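Local coordinates for protein tRNA (cytosine(38)-C(5))-methyltransferase (PDB 6FDF) that methylates carbon 5 of cytosine 38 in the anticodon loop of aspartate tRNA, using S-adenosyl-L-methionine as methyl donor, at residues 10-16 with 34-40; 19-25 with 49-54; 280-286 with 305-309. All blocks are in the same frame, centred on the assembly; numbering follows the deposited sequence. Where two conformers were deposited one is given.

From the N terminus, interaction 1 comes first: strand 11-16 runs out, helix 22-29 follows, and strand 34-41 runs parallel beside the first, closing a beta-alpha-beta unit. Interaction 2 crosses it, since 19-25 lies inside the loop that interaction 1 closes while 49-54 lies beyond it; closing the loop from 25 to 49, it joins the glycine-rich turn and the start of helix 22-29 to the end of helix 44-54. The two touch where Glu15 OE2 meets Tyr50 OH at 2.5 Å. Interaction 3 follows in series, over 200 residues later, closes the loop from 286 to 305 and brings together the starts of helices 283-289 and 305-313. It meets interaction 2 through packing of Ile49 against Met308.

Interaction 1. Residues 10-16 with 34-40; sequences RLRVLEL and ADIVCAI
Arg10 and Asp35 pair where the two parallel strands begin. Arg10 NE gives a nearly straight hydrogen bond to Asp35 OD1, 2.9 Å long, on the syn side of the carboxylate, and NH2 adds a weak second bond to the same oxygen. The bend at chi3 (66°) turns the arginine chain back so that the edge of its guanidinium meets the acid, the two planes 24° apart. Replacing Asp35 by an alanine is likely to leave the Arg10 guanidinium without its charged mate and free to turn.

Two residues further along, Arg12 lays a guanidinium face on a methyl group: Val37 CG2 sits over its centre, 3.4 Å from CZ. Its NE and NH2 bond to the carbonyls of Asp75 and Phe74, which fixes the flat group in place. On the other side of the sheet Val13 receives Ile36, whose CD1 lies 3.5 Å from Val13 CB, while Val13 CG2 touches Ala34 CB. Glu15 stretches fully out from the same side, with CG anti to the backbone N (chi1 -173°), and slants past Ile36 CG2; its buried carboxylate is satisfied by Tyr50 OH and His24 N. Back on the face of Arg12, Leu16 CD2 and Ile40 CD1 lie side by side at 3.8 Å.

Backbone bonds run on both sides of an extra residue, Val37, where the pairing slips by one: Val37 N bonds to Val13 O, and Cys38 O accepts from Glu15 N. With helix 22-29 between them, the strands form the first beta-alpha-beta crossover of the Rossmann-like fold of class I methyltransferases.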
loop_
_atom_site.group_PDB
_atom_site.type_symbol
_atom_site.label_atom_id
_atom_site.label_comp_id
_atom_site.label_asym_id
_atom_site.label_seq_id
_atom_site.Cartn_x
_atom_site.Cartn_y
_atom_site.Cartn_z
ATOM N N ARG A 10 -3.856 12.548 23.055
ATOM C CA ARG A 10 -3.333 12.040 21.794
ATOM C C ARG A 10 -4.135 10.824 21.346
ATOM O O ARG A 10 -4.776 10.157 22.158
ATOM C CB ARG A 10 -1.852 11.692 21.923
ATOM C CG ARG A 10 -0.966 12.908 22.174
ATOM C CD ARG A 10 0.484 12.515 22.388
ATOM N NE ARG A 10 1.086 11.950 21.184
ATOM C CZ ARG A 10 1.591 12.674 20.191
ATOM N NH1 ARG A 10 1.555 13.999 20.250
ATOM N NH2 ARG A 10 2.125 12.076 19.136
ATOM N N LEU A 11 -4.082 10.534 20.050
ATOM C CA LEU A 11 -4.901 9.487 19.453
ATOM C C LEU A 11 -4.172 8.150 19.531
ATOM O O LEU A 11 -3.066 8.009 18.994
ATOM C CB LEU A 11 -5.228 9.836 18.001
ATOM C CG LEU A 11 -6.090 8.846 17.213
ATOM C CD1 LEU A 11 -7.503 8.816 17.764
ATOM C CD2 LEU A 11 -6.097 9.201 15.735
ATOM N N ARG A 12 -4.797 7.167 20.180
ATOM C CA ARG A 12 -4.244 5.818 20.228
ATOM C C ARG A 12 -4.672 5.068 18.971
ATOM O O ARG A 12 -5.870 4.964 18.684
ATOM C CB ARG A 12 -4.709 5.090 21.489
ATOM C CG ARG A 12 -4.220 5.733 22.790
ATOM C CD ARG A 12 -4.873 5.083 24.017
ATOM N NE ARG A 12 -4.583 3.653 24.150
ATOM C CZ ARG A 12 -3.479 3.154 24.708
ATOM N NH1 ARG A 12 -2.531 3.963 25.173
ATOM N NH2 ARG A 12 -3.316 1.840 24.796
ATOM N N VAL A 13 -3.696 4.539 18.232
ATOM C CA VAL A 13 -3.925 3.900 16.938
ATOM C C VAL A 13 -3.481 2.446 16.996
ATOM O O VAL A 13 -2.401 2.136 17.511
ATOM C CB VAL A 13 -3.179 4.638 15.810
ATOM C CG1 VAL A 13 -3.505 4.002 14.457
ATOM C CG2 VAL A 13 -3.527 6.113 15.815
ATOM N N LEU A 14 -4.309 1.557 16.448
ATOM C CA LEU A 14 -3.954 0.153 16.265
ATOM C C LEU A 14 -3.731 -0.083 14.776
ATOM O O LEU A 14 -4.630 0.162 13.967
ATOM C CB LEU A 14 -5.056 -0.760 16.801
ATOM C CG LEU A 14 -4.869 -2.265 16.617
ATOM C CD1 LEU A 14 -3.655 -2.755 17.406
ATOM C CD2 LEU A 14 -6.133 -3.001 17.032
ATOM N N GLU A 15 -2.547 -0.565 14.419
ATOM C CA GLU A 15 -2.128 -0.670 13.019
ATOM C C GLU A 15 -2.066 -2.156 12.654
ATOM O O GLU A 15 -1.050 -2.818 12.862
ATOM C CB GLU A 15 -0.786 0.045 12.835
ATOM C CG GLU A 15 -0.278 0.170 11.414
ATOM C CD GLU A 15 1.041 0.921 11.351
ATOM O OE1 GLU A 15 1.576 1.088 10.233
ATOM O OE2 GLU A 15 1.543 1.346 12.420
ATOM N N LEU A 16 -3.171 -2.675 12.121
ATOM C CA LEU A 16 -3.290 -4.093 11.796
ATOM C C LEU A 16 -2.784 -4.364 10.384
ATOM O O LEU A 16 -3.016 -3.563 9.471
ATOM C CB LEU A 16 -4.747 -4.539 11.914
ATOM C CG LEU A 16 -5.381 -4.364 13.295
ATOM C CD1 LEU A 16 -6.885 -4.549 13.230
ATOM C CD2 LEU A 16 -4.753 -5.343 14.273
ATOM N N ALA A 34 -0.337 10.958 16.943
ATOM C CA ALA A 34 -0.798 9.581 17.025
ATOM C C ALA A 34 0.231 8.746 17.766
ATOM O O ALA A 34 1.433 8.849 17.504
ATOM C CB ALA A 34 -1.049 8.997 15.632
ATOM N N ASP A 35 -0.246 7.928 18.689
ATOM C CA ASP A 35 0.571 6.925 19.355
ATOM C C ASP A 35 0.136 5.569 18.816
ATOM O O ASP A 35 -0.949 5.086 19.153
ATOM C CB ASP A 35 0.411 7.004 20.870
ATOM C CG ASP A 35 0.680 8.398 21.414
ATOM O OD1 ASP A 35 1.496 9.130 20.812
ATOM O OD2 ASP A 35 0.071 8.762 22.443
ATOM N N ILE A 36 0.963 4.973 17.956
ATOM C CA ILE A 36 0.722 3.600 17.523
ATOM C C ILE A 36 0.917 2.710 18.740
ATOM O O ILE A 36 2.051 2.457 19.168
ATOM C CB ILE A 36 1.652 3.173 16.370
ATOM C CG1 ILE A 36 1.507 4.108 15.169
ATOM C CG2 ILE A 36 1.356 1.735 15.948
ATOM C CD1 ILE A 36 0.126 4.192 14.644
ATOM N N VAL A 37 -0.191 2.264 19.329
ATOM C CA VAL A 37 -0.111 1.414 20.511
ATOM C C VAL A 37 0.515 0.073 20.155
ATOM O O VAL A 37 1.333 -0.475 20.910
ATOM C CB VAL A 37 -1.511 1.251 21.128
ATOM C CG1 VAL A 37 -1.501 0.203 22.228
ATOM C CG2 VAL A 37 -2.008 2.586 21.656
ATOM N N CYS A 38 0.143 -0.473 19.002
ATOM C CA CYS A 38 0.663 -1.753 18.551
ATOM C C CYS A 38 0.531 -1.804 17.040
ATOM O O CYS A 38 -0.438 -1.288 16.476
ATOM C CB CYS A 38 -0.087 -2.935 19.181
ATOM S SG CYS A 38 0.757 -4.537 18.997
ATOM N N ALA A 39 1.513 -2.425 16.400
ATOM C CA ALA A 39 1.463 -2.766 14.986
ATOM C C ALA A 39 1.545 -4.281 14.902
ATOM O O ALA A 39 2.418 -4.885 15.528
ATOM C CB ALA A 39 2.609 -2.104 14.221
ATOM N N ILE A 40 0.615 -4.903 14.185
ATOM C CA ILE A 40 0.511 -6.361 14.181
ATOM C C ILE A 40 0.746 -6.881 12.773
ATOM O O ILE A 40 0.052 -6.477 11.831
ATOM C CB ILE A 40 -0.850 -6.831 14.710
ATOM C CG1 ILE A 40 -1.043 -6.354 16.151
ATOM C CG2 ILE A 40 -0.936 -8.344 14.648
ATOM C CD1 ILE A 40 -2.311 -6.861 16.796
#

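Interaction 2. Residues 19-25 with 49-54; sequences GIGGMHY and IYNLNH. With SAH (S-adenosyl-L-homocysteine), chain E.
The glycine-rich turn that follows the first strand of class I methyltransferases cradles the cofactor's amino-acid end, and here its outer side packs against helix 44-54. Ile20 N donates to SAH OXT at 3.0 Å. Gly19 and Gly22 lie so close to the carboxylate that a beta carbon on either would collide with it. At Gly21, the N-cap of helix 22-29, a beta carbon would instead strike Tyr50 and His54; its CA rests 3.4 Å from Tyr50 CE2.

Four aromatic residues, His24, Tyr25, Tyr50 and His54, form a cluster beside this glycine, with Tyr50 and His54 against it. His54 is at its centre. One of its faces carries the His24 ring in an offset stack, centroids 4.2 Å apart and planes only 11° from parallel, and its CE1-NE2 edge is directed at the face of Tyr25, with CE1 3.4 Å from Tyr25 CZ. His54 NE2 also makes a weak bond to Ile20 O, and CD2 lies over the Tyr50 ring. A chi1 of -167° swings the imidazole of His24 away from its own backbone N and across to Tyr50, where its ND1 donates to OH, already held by Glu15, at 2.9 Å and near the imidazole plane. At the far rim, Tyr25 OH and Asn53 OD1 share a water, and OD1 also accepts from Glu297 N, while Asn53 ND2 turns back to Ile49 O in an almost straight bond (177°).

Strand 34-41 lies beneath the cluster, where Ile36 touches both His24 and Tyr50. Helix 318-328 meets Tyr25 through Val318, and helix 305-313 covers Ile20 with Leu311 and Leu312.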
loop_
_atom_site.group_PDB
_atom_site.type_symbol
_atom_site.label_atom_id
_atom_site.label_comp_id
_atom_site.label_asym_id
_atom_site.label_seq_id
_atom_site.Cartn_x
_atom_site.Cartn_y
_atom_site.Cartn_z
ATOM N N GLY A 19 2.821 -4.439 8.016
ATOM C CA GLY A 19 3.853 -4.452 6.983
ATOM C C GLY A 19 5.064 -3.643 7.418
ATOM O O GLY A 19 5.533 -3.755 8.555
ATOM N N ILE A 20 5.568 -2.790 6.524
ATOM C CA ILE A 20 6.715 -1.961 6.884
ATOM C C ILE A 20 6.248 -0.603 7.400
ATOM O O ILE A 20 7.053 0.320 7.557
ATOM C CB ILE A 20 7.690 -1.795 5.705
ATOM C CG1 ILE A 20 6.999 -1.100 4.527
ATOM C CG2 ILE A 20 8.270 -3.140 5.289
ATOM C CD1 ILE A 20 7.927 -0.821 3.357
ATOM N N GLY A 21 4.962 -0.481 7.713
ATOM C CA GLY A 21 4.484 0.713 8.383
ATOM C C GLY A 21 4.043 1.850 7.491
ATOM O O GLY A 21 4.148 3.016 7.899
ATOM N N GLY A 22 3.553 1.551 6.285
ATOM C CA GLY A 22 3.004 2.602 5.442
ATOM C C GLY A 22 1.988 3.466 6.163
ATOM O O GLY A 22 2.000 4.691 6.024
ATOM N N MET A 23 1.095 2.843 6.949
ATOM C CA MET A 23 0.075 3.613 7.666
ATOM C C MET A 23 0.703 4.569 8.671
ATOM O O MET A 23 0.250 5.710 8.822
ATOM C CB MET A 23 -0.907 2.680 8.384
ATOM C CG MET A 23 -1.781 1.806 7.499
ATOM S SD MET A 23 -3.002 2.784 6.588
ATOM C CE MET A 23 -3.928 1.475 5.794
ATOM N N HIS A 24 1.748 4.119 9.371
ATOM C CA HIS A 24 2.443 4.991 10.309
ATOM C C HIS A 24 3.085 6.165 9.576
ATOM O O HIS A 24 3.013 7.311 10.035
ATOM C CB HIS A 24 3.481 4.171 11.080
ATOM C CG HIS A 24 4.047 4.858 12.287
ATOM N ND1 HIS A 24 4.565 4.157 13.357
ATOM C CD2 HIS A 24 4.191 6.170 12.594
ATOM C CE1 HIS A 24 4.996 5.007 14.273
ATOM N NE2 HIS A 24 4.784 6.234 13.834
ATOM N N TYR A 25 3.695 5.904 8.417
ATOM C CA TYR A 25 4.286 6.992 7.648
ATOM C C TYR A 25 3.221 7.977 7.188
ATOM O O TYR A 25 3.453 9.191 7.173
ATOM C CB TYR A 25 5.052 6.451 6.444
ATOM C CG TYR A 25 6.408 5.862 6.770
ATOM C CD1 TYR A 25 7.425 6.652 7.282
ATOM C CD2 TYR A 25 6.684 4.525 6.507
ATOM C CE1 TYR A 25 8.675 6.121 7.559
ATOM C CE2 TYR A 25 7.935 3.987 6.779
ATOM C CZ TYR A 25 8.921 4.789 7.304
ATOM O OH TYR A 25 10.159 4.255 7.583
ATOM N N ILE A 49 11.806 -4.547 9.686
ATOM C CA ILE A 49 11.861 -3.224 9.066
ATOM C C ILE A 49 11.004 -2.231 9.840
ATOM O O ILE A 49 11.419 -1.089 10.075
ATOM C CB ILE A 49 11.433 -3.305 7.586
ATOM C CG1 ILE A 49 12.351 -4.260 6.814
ATOM C CG2 ILE A 49 11.398 -1.919 6.944
ATOM C CD1 ILE A 49 13.797 -3.824 6.813
ATOM N N TYR A 50 9.815 -2.651 10.278
ATOM C CA TYR A 50 8.942 -1.731 11.007
ATOM C C TYR A 50 9.652 -1.193 12.244
ATOM O O TYR A 50 9.707 0.022 12.476
ATOM C CB TYR A 50 7.620 -2.411 11.393
ATOM C CG TYR A 50 6.600 -1.427 11.948
ATOM C CD1 TYR A 50 6.755 -0.867 13.219
ATOM C CD2 TYR A 50 5.495 -1.045 11.200
ATOM C CE1 TYR A 50 5.840 0.053 13.718
ATOM C CE2 TYR A 50 4.568 -0.139 11.696
ATOM C CZ TYR A 50 4.751 0.412 12.950
ATOM O OH TYR A 50 3.833 1.316 13.438
ATOM N N ASN A 51 10.203 -2.095 13.056
ATOM C CA ASN A 51 10.765 -1.693 14.339
ATOM C C ASN A 51 12.049 -0.894 14.166
ATOM O O ASN A 51 12.343 -0.014 14.985
ATOM C CB ASN A 51 10.994 -2.933 15.200
ATOM C CG ASN A 51 9.691 -3.546 15.671
ATOM O OD1 ASN A 51 8.710 -2.840 15.886
ATOM N ND2 ASN A 51 9.672 -4.867 15.828
ATOM N N LEU A 52 12.828 -1.196 13.125
ATOM C CA LEU A 52 14.050 -0.448 12.868
ATOM C C LEU A 52 13.758 1.009 12.536
ATOM O O LEU A 52 14.539 1.899 12.899
ATOM C CB LEU A 52 14.827 -1.104 11.727
ATOM C CG LEU A 52 16.046 -0.342 11.208
ATOM C CD1 LEU A 52 17.107 -0.228 12.292
ATOM C CD2 LEU A 52 16.608 -1.006 9.959
ATOM N N ASN A 53 12.629 1.277 11.885
ATOM C CA ASN A 53 12.313 2.616 11.405
ATOM C C ASN A 53 11.379 3.388 12.329
ATOM O O ASN A 53 11.527 4.604 12.468
ATOM C CB ASN A 53 11.697 2.533 10.001
ATOM C CG ASN A 53 12.739 2.254 8.929
ATOM O OD1 ASN A 53 13.351 3.172 8.389
ATOM N ND2 ASN A 53 12.935 0.977 8.609
ATOM N N HIS A 54 10.421 2.716 12.969
ATOM C CA HIS A 54 9.414 3.387 13.782
ATOM C C HIS A 54 9.622 3.220 15.278
ATOM O O HIS A 54 8.945 3.897 16.058
ATOM C CB HIS A 54 8.009 2.874 13.421
ATOM C CG HIS A 54 7.643 3.051 11.981
ATOM N ND1 HIS A 54 7.491 4.289 11.394
ATOM C CD2 HIS A 54 7.409 2.142 11.005
ATOM C CE1 HIS A 54 7.169 4.136 10.121
ATOM N NE2 HIS A 54 7.114 2.842 9.859
HETATM N N SAH E . -0.137 -2.140 4.786
HETATM C CA SAH E . 1.194 -2.653 5.028
HETATM C CB SAH E . 1.399 -4.024 4.378
HETATM C CG SAH E . 0.079 -4.777 4.227
HETATM S SD SAH E . 0.218 -6.193 3.178
HETATM C C SAH E . 2.214 -1.673 4.541
HETATM O O SAH E . 1.813 -0.574 4.098
HETATM O OXT SAH E . 3.417 -2.001 4.616
HETATM C "C5'" SAH E . -0.658 -7.287 4.239
HETATM C "C4'" SAH E . 0.210 -7.615 5.454
HETATM O "O4'" SAH E . -0.594 -8.349 6.359
HETATM C "C3'" SAH E . 1.437 -8.463 5.118
HETATM O "O3'" SAH E . 2.608 -7.863 5.670
HETATM C "C2'" SAH E . 1.190 -9.791 5.838
HETATM O "O2'" SAH E . 2.383 -10.310 6.435
HETATM C "C1'" SAH E . 0.177 -9.403 6.909
HETATM N N9 SAH E . -0.782 -10.471 7.260
HETATM C C8 SAH E . -1.483 -11.257 6.418
HETATM N N7 SAH E . -2.266 -12.119 7.110
HETATM C C5 SAH E . -2.077 -11.895 8.425
HETATM C C6 SAH E . -2.592 -12.452 9.692
HETATM N N6 SAH E . -3.496 -13.455 9.691
HETATM N N1 SAH E . -2.118 -11.916 10.842
HETATM C C2 SAH E . -1.219 -10.916 10.853
HETATM N N3 SAH E . -0.708 -10.362 9.738
HETATM C C4 SAH E . -1.090 -10.811 8.514
HETATM O O HOH W 1 11.993 5.828 8.598
#

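Interaction 3. Residues 280-286 with 305-309; sequences YFTAREV and EKCMY
The Tyr309 ring takes the methyl group of Ala283 over one face and the carbonyl oxygen of Phe281 at its edge. It lies against the capping box that starts helix 283-289. The face contact is a CH-pi interaction, with Ala283 CB 4.3 Å from the ring centroid and 12° off the normal. Near the ring plane, Val286 CG2 approaches CE1 from the side. The hydroxyl donates to Phe281 O over only 2.6 Å, within the carbonyl plane and on a lone pair; chi1 of -75°, which sets CG beside the backbone N, directs the ring toward the other segment.

In the box Thr282 is the N-cap: its OG1 accepts from Glu285 N at 3.0 Å, and Glu285 OE1 accepts in return from Thr282 N, which approaches from above the carboxylate plane. The box has outside support as well, since Glu285 OE1 forms a salt bridge with Arg279 and Thr282 OG1 is hydrogen-bonded to Glu207.

The neighbouring helix supplies a further acceptor for this helix start. Glu305 is extended, and its chain runs past Ala283, with CG 3.5 Å from Ala283 CB. A negative carboxylate at a helix N terminus is likely to be favoured by the helix dipole. Tyr215 OH bonds to the same oxygen, OE2, that faces the helix, and a water joins this oxygen to Arg284 N. Ala283 N itself donates to Glu305 OE2 in a nearly straight bond 3.1 Å long, on the anti side of the carboxylate.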
loop_
_atom_site.group_PDB
_atom_site.type_symbol
_atom_site.label_atom_id
_atom_site.label_comp_id
_atom_site.label_asym_id
_atom_site.label_seq_id
_atom_site.Cartn_x
_atom_site.Cartn_y
_atom_site.Cartn_z
ATOM N N TYR A 280 15.632 -2.420 -14.042
ATOM C CA TYR A 280 14.557 -2.326 -13.067
ATOM C C TYR A 280 14.698 -1.035 -12.270
ATOM O O TYR A 280 15.798 -0.504 -12.103
ATOM C CB TYR A 280 14.582 -3.531 -12.119
ATOM C CG TYR A 280 14.434 -4.851 -12.841
ATOM C CD1 TYR A 280 13.198 -5.250 -13.344
ATOM C CD2 TYR A 280 15.523 -5.698 -13.022
ATOM C CE1 TYR A 280 13.051 -6.450 -14.019
ATOM C CE2 TYR A 280 15.385 -6.906 -13.691
ATOM C CZ TYR A 280 14.146 -7.278 -14.183
ATOM O OH TYR A 280 14.000 -8.476 -14.852
ATOM N N PHE A 281 13.571 -0.519 -11.784
ATOM C CA PHE A 281 13.639 0.486 -10.733
ATOM C C PHE A 281 14.299 -0.122 -9.506
ATOM O O PHE A 281 14.090 -1.296 -9.192
ATOM C CB PHE A 281 12.240 1.001 -10.381
ATOM C CG PHE A 281 11.615 1.834 -11.463
ATOM C CD1 PHE A 281 11.967 3.165 -11.620
ATOM C CD2 PHE A 281 10.675 1.290 -12.322
ATOM C CE1 PHE A 281 11.395 3.935 -12.619
ATOM C CE2 PHE A 281 10.101 2.057 -13.320
ATOM C CZ PHE A 281 10.464 3.381 -13.468
ATOM N N THR A 282 15.114 0.675 -8.819
ATOM C CA THR A 282 15.672 0.221 -7.555
ATOM C C THR A 282 14.579 0.192 -6.492
ATOM O O THR A 282 13.527 0.821 -6.635
ATOM C CB THR A 282 16.811 1.136 -7.106
ATOM O OG1 THR A 282 16.261 2.371 -6.631
ATOM C CG2 THR A 282 17.764 1.418 -8.262
ATOM N N ALA A 283 14.832 -0.544 -5.406
ATOM C CA ALA A 283 13.844 -0.576 -4.329
ATOM C C ALA A 283 13.642 0.807 -3.725
ATOM O O ALA A 283 12.521 1.148 -3.327
ATOM C CB ALA A 283 14.251 -1.578 -3.248
ATOM N N ARG A 284 14.701 1.622 -3.673
ATOM C CA ARG A 284 14.552 2.997 -3.206
ATOM C C ARG A 284 13.623 3.792 -4.116
ATOM O O ARG A 284 12.795 4.578 -3.641
ATOM C CB ARG A 284 15.919 3.679 -3.119
ATOM C CG ARG A 284 15.829 5.179 -2.854
ATOM C CD ARG A 284 15.268 5.444 -1.464
ATOM N NE ARG A 284 16.117 4.896 -0.415
ATOM C CZ ARG A 284 15.734 4.756 0.850
ATOM N NH1 ARG A 284 14.514 5.127 1.215
ATOM N NH2 ARG A 284 16.574 4.253 1.748
ATOM N N GLU A 285 13.738 3.590 -5.429
ATOM C CA GLU A 285 12.873 4.303 -6.362
ATOM C C GLU A 285 11.433 3.826 -6.241
ATOM O O GLU A 285 10.500 4.635 -6.310
ATOM C CB GLU A 285 13.395 4.132 -7.789
ATOM C CG GLU A 285 14.740 4.835 -7.998
ATOM C CD GLU A 285 15.414 4.452 -9.300
ATOM O OE1 GLU A 285 15.114 3.360 -9.826
ATOM O OE2 GLU A 285 16.262 5.236 -9.787
ATOM N N VAL A 286 11.231 2.518 -6.046
ATOM C CA VAL A 286 9.881 2.008 -5.820
ATOM C C VAL A 286 9.298 2.620 -4.550
ATOM O O VAL A 286 8.150 3.083 -4.532
ATOM C CB VAL A 286 9.891 0.468 -5.760
ATOM C CG1 VAL A 286 8.515 -0.058 -5.397
ATOM C CG2 VAL A 286 10.351 -0.117 -7.097
ATOM N N GLU A 305 17.619 -6.149 -0.433
ATOM C CA GLU A 305 16.847 -5.366 -1.395
ATOM C C GLU A 305 15.853 -6.243 -2.143
ATOM O O GLU A 305 14.743 -5.803 -2.466
ATOM C CB GLU A 305 17.780 -4.668 -2.382
ATOM C CG GLU A 305 17.052 -3.680 -3.268
ATOM C CD GLU A 305 17.969 -2.896 -4.172
ATOM O OE1 GLU A 305 19.103 -3.355 -4.422
ATOM O OE2 GLU A 305 17.552 -1.820 -4.646
ATOM N N LYS A 306 16.239 -7.485 -2.435
ATOM C CA LYS A 306 15.324 -8.419 -3.080
ATOM C C LYS A 306 14.071 -8.632 -2.238
ATOM O O LYS A 306 12.955 -8.676 -2.771
ATOM C CB LYS A 306 16.047 -9.743 -3.331
ATOM C CG LYS A 306 15.343 -10.696 -4.269
ATOM C CD LYS A 306 16.321 -11.747 -4.780
ATOM C CE LYS A 306 17.567 -11.088 -5.362
ATOM N NZ LYS A 306 18.609 -12.075 -5.756
ATOM N N CYS A 307 14.232 -8.755 -0.919
ATOM C CA CYS A 307 13.070 -8.899 -0.053
ATOM C C CYS A 307 12.300 -7.589 0.074
ATOM O O CYS A 307 11.075 -7.607 0.249
ATOM C CB CYS A 307 13.509 -9.407 1.318
ATOM S SG CYS A 307 14.112 -11.111 1.288
ATOM N N MET A 308 12.990 -6.450 -0.026
ATOM C CA MET A 308 12.301 -5.162 0.039
ATOM C C MET A 308 11.327 -4.989 -1.122
ATOM O O MET A 308 10.245 -4.423 -0.944
ATOM C CB MET A 308 13.306 -4.010 0.060
ATOM C CG MET A 308 13.940 -3.755 1.418
ATOM S SD MET A 308 12.751 -3.430 2.742
ATOM C CE MET A 308 11.922 -1.963 2.159
ATOM N N TYR A 309 11.704 -5.438 -2.328
ATOM C CA TYR A 309 10.758 -5.385 -3.442
ATOM C C TYR A 309 9.468 -6.114 -3.094
ATOM O O TYR A 309 8.374 -5.666 -3.451
ATOM C CB TYR A 309 11.356 -6.010 -4.703
ATOM C CG TYR A 309 12.389 -5.216 -5.464
ATOM C CD1 TYR A 309 12.048 -4.036 -6.115
ATOM C CD2 TYR A 309 13.690 -5.687 -5.602
ATOM C CE1 TYR A 309 12.981 -3.326 -6.846
ATOM C CE2 TYR A 309 14.634 -4.983 -6.333
ATOM C CZ TYR A 309 14.272 -3.805 -6.955
ATOM O OH TYR A 309 15.197 -3.102 -7.694
HETATM O O HOH W 2 17.496 0.538 -3.569
#